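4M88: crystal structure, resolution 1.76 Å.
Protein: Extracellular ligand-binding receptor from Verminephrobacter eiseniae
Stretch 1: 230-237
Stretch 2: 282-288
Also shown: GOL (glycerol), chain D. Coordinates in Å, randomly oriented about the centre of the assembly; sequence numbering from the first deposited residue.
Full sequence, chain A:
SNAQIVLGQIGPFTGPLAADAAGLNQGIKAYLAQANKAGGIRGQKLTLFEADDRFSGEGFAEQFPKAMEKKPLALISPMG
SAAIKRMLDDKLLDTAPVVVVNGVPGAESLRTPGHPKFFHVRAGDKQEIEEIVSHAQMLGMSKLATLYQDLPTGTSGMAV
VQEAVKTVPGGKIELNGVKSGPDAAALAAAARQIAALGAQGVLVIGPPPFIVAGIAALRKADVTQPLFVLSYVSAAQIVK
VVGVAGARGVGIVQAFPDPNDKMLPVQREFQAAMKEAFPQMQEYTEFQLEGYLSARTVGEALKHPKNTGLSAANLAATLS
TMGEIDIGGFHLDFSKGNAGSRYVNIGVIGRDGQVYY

Stretch 1 230-237: LSYVSAAQ
Stretch 2 282-288: QEYTEFQ

Two loop-to-helix turns of one chain pack nearly antiparallel (154° between CA 231→236 and CA 283→287), burying 293 Å² in total. Tyr232 CA lies 7.9 Å from Phe287 CA, Ser234 CA 6.0 Å from Thr285 CA. Ser231 (φ/ψ -72/57), Tyr232 (-132/1), Val233 (-139/157) and Ser234 (-100/155) lead into a helix starting at Ala235; Glu283 (-147/148), Tyr284 (-114/164) and Thr285 (-118/167) lead into one starting at Glu286.

Reciprocal hydrogen bonds close each turn: the N-cap hydroxyl (rotamer p) accepts from a first-turn amide, and the glutamine (m,t) folds its oxygen back onto the N-cap NH. Gln237 N donates to Ser234 OG (3.1 Å) and Ser234 N to Gln237 OE1 (3.1 Å; χ3 -39°); likewise Gln288 N to Thr285 OG1 (3.2 Å) and Thr285 N to Gln288 OE1 (2.9 Å; χ3 -17°).

No hydrogen bond directly joins the stretches. Phe287 (m, χ2 -46°) leaves sideways, but its end approaches: CZ makes apolar contact with Tyr232 CD1 (4.2 Å) at the tyrosine ring edge (m, χ2 -65°), and CE2 lies 3.4 Å from Tyr232 O, buried without a polar partner. Ser234 and Glu286 (m,p, χ3 -8°) point toward each other's stretch; Glu286 OE1 meets Ser234 CB (3.3 Å) in van der Waals contact.

Glycerol, probably from the crystallisation liquor, links helix-start amides to carboxylates. Ala235 N donates to glycerol O2 (2.8 Å), which donates to Glu286 OE2 (2.6 Å). Ala236 N donates to glycerol O3 (3.1 Å), whose bond to Glu283 OE2 (t,t, χ3 -49°) is weak (3.5 Å).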

# COMPACT_ATOMS: atom_id res chain seq x y z
N LEU A 230 4.15 -8.72 0.59
CA LEU A 230 4.02 -7.42 1.23
C LEU A 230 2.58 -6.93 1.19
O LEU A 230 1.69 -7.66 0.73
CB LEU A 230 4.95 -6.40 0.56
CG LEU A 230 6.42 -6.82 0.47
CD1 LEU A 230 7.26 -5.71 -0.16
CD2 LEU A 230 6.94 -7.15 1.85
N SER A 231 2.35 -5.70 1.64
CA SER A 231 1.00 -5.16 1.82
C SER A 231 0.27 -4.83 0.51
O SER A 231 -0.17 -3.70 0.34
CB SER A 231 1.06 -3.89 2.67
OG SER A 231 1.38 -4.19 4.01
N TYR A 232 0.11 -5.81 -0.38
CA TYR A 232 -0.49 -5.51 -1.69
C TYR A 232 -1.60 -6.45 -2.17
O TYR A 232 -2.14 -6.26 -3.26
CB TYR A 232 0.60 -5.38 -2.75
CG TYR A 232 1.56 -4.29 -2.37
CD1 TYR A 232 1.13 -2.98 -2.31
CD2 TYR A 232 2.87 -4.58 -2.00
CE1 TYR A 232 1.99 -1.96 -1.93
CE2 TYR A 232 3.74 -3.57 -1.62
CZ TYR A 232 3.29 -2.27 -1.58
OH TYR A 232 4.15 -1.27 -1.20
N VAL A 233 -1.94 -7.44 -1.36
CA VAL A 233 -3.01 -8.37 -1.71
C VAL A 233 -3.84 -8.66 -0.47
O VAL A 233 -3.36 -8.48 0.66
CB VAL A 233 -2.46 -9.69 -2.28
CG1 VAL A 233 -1.80 -9.47 -3.61
CG2 VAL A 233 -1.48 -10.33 -1.30
N SER A 234 -5.09 -9.09 -0.67
CA SER A 234 -5.93 -9.53 0.44
C SER A 234 -5.90 -11.05 0.46
O SER A 234 -5.63 -11.69 -0.56
CB SER A 234 -7.38 -9.04 0.29
OG SER A 234 -8.04 -9.70 -0.79
N ALA A 235 -6.16 -11.65 1.62
CA ALA A 235 -6.25 -13.11 1.70
C ALA A 235 -7.36 -13.61 0.79
O ALA A 235 -7.26 -14.69 0.20
CB ALA A 235 -6.49 -13.55 3.13
N ALA A 236 -8.42 -12.83 0.68
CA ALA A 236 -9.55 -13.22 -0.15
C ALA A 236 -9.13 -13.41 -1.61
O ALA A 236 -9.61 -14.33 -2.28
CB ALA A 236 -10.66 -12.18 -0.06
N GLN A 237 -8.27 -12.52 -2.12
CA GLN A 237 -7.83 -12.59 -3.52
C GLN A 237 -7.01 -13.85 -3.74
O GLN A 237 -7.08 -14.48 -4.81
CB GLN A 237 -7.00 -11.36 -3.91
CG GLN A 237 -7.79 -10.06 -3.99
CD GLN A 237 -6.91 -8.83 -4.22
OE1 GLN A 237 -5.80 -8.72 -3.67
NE2 GLN A 237 -7.39 -7.90 -5.05
N GLN A 282 -19.76 -7.25 2.25
CA GLN A 282 -19.83 -8.17 3.37
C GLN A 282 -18.47 -8.30 4.05
O GLN A 282 -18.38 -8.71 5.20
CB GLN A 282 -20.30 -9.54 2.90
CG GLN A 282 -21.67 -9.55 2.25
CD GLN A 282 -22.79 -9.67 3.26
OE1 GLN A 282 -22.62 -10.32 4.30
NE2 GLN A 282 -23.93 -9.06 2.97
N GLU A 283 -17.42 -7.96 3.31
CA GLU A 283 -16.05 -8.16 3.78
C GLU A 283 -15.20 -7.03 3.21
O GLU A 283 -15.50 -6.55 2.11
CB GLU A 283 -15.53 -9.50 3.26
CG GLU A 283 -14.32 -10.04 3.98
CD GLU A 283 -13.91 -11.41 3.47
OE1 GLU A 283 -14.79 -12.30 3.36
OE2 GLU A 283 -12.71 -11.60 3.18
N TYR A 284 -14.17 -6.59 3.94
CA TYR A 284 -13.35 -5.46 3.49
C TYR A 284 -11.92 -5.84 3.14
O TYR A 284 -11.46 -6.92 3.50
CB TYR A 284 -13.35 -4.35 4.54
CG TYR A 284 -14.75 -3.96 4.92
CD1 TYR A 284 -15.68 -3.65 3.94
CD2 TYR A 284 -15.15 -3.95 6.24
CE1 TYR A 284 -16.99 -3.33 4.27
CE2 TYR A 284 -16.44 -3.63 6.59
CZ TYR A 284 -17.36 -3.31 5.60
OH TYR A 284 -18.65 -2.99 5.94
N THR A 285 -11.23 -4.96 2.42
CA THR A 285 -9.83 -5.20 2.05
C THR A 285 -8.89 -4.15 2.63
O THR A 285 -9.32 -3.08 3.09
CB THR A 285 -9.63 -5.19 0.53
OG1 THR A 285 -9.73 -3.85 0.04
CG2 THR A 285 -10.66 -6.05 -0.16
N GLU A 286 -7.60 -4.45 2.57
CA GLU A 286 -6.55 -3.55 3.03
C GLU A 286 -6.51 -2.27 2.19
O GLU A 286 -6.19 -1.19 2.70
CB GLU A 286 -5.20 -4.26 2.98
CG GLU A 286 -5.08 -5.46 3.94
CD GLU A 286 -5.68 -6.75 3.40
OE1 GLU A 286 -6.35 -6.72 2.34
OE2 GLU A 286 -5.47 -7.80 4.04
N PHE A 287 -6.83 -2.36 0.91
CA PHE A 287 -6.84 -1.16 0.08
C PHE A 287 -7.98 -0.21 0.44
O PHE A 287 -7.82 1.01 0.39
CB PHE A 287 -6.86 -1.50 -1.40
CG PHE A 287 -5.51 -1.92 -1.92
CD1 PHE A 287 -4.38 -1.18 -1.60
CD2 PHE A 287 -5.37 -3.07 -2.68
CE1 PHE A 287 -3.12 -1.57 -2.04
CE2 PHE A 287 -4.12 -3.46 -3.13
CZ PHE A 287 -2.99 -2.71 -2.81
N GLN A 288 -9.14 -0.75 0.79
CA GLN A 288 -10.22 0.10 1.29
C GLN A 288 -9.77 0.82 2.56
O GLN A 288 -10.00 2.01 2.71
CB GLN A 288 -11.48 -0.73 1.57
CG GLN A 288 -12.13 -1.21 0.27
CD GLN A 288 -13.13 -2.31 0.47
OE1 GLN A 288 -13.16 -2.94 1.52
NE2 GLN A 288 -13.97 -2.54 -0.54
C1 GOL D . -7.66 -9.48 5.95
O1 GOL D . -8.84 -9.36 6.71
C2 GOL D . -8.00 -9.64 4.46
O2 GOL D . -6.80 -9.98 3.79
C3 GOL D . -9.04 -10.74 4.26
O3 GOL D . -9.33 -10.89 2.88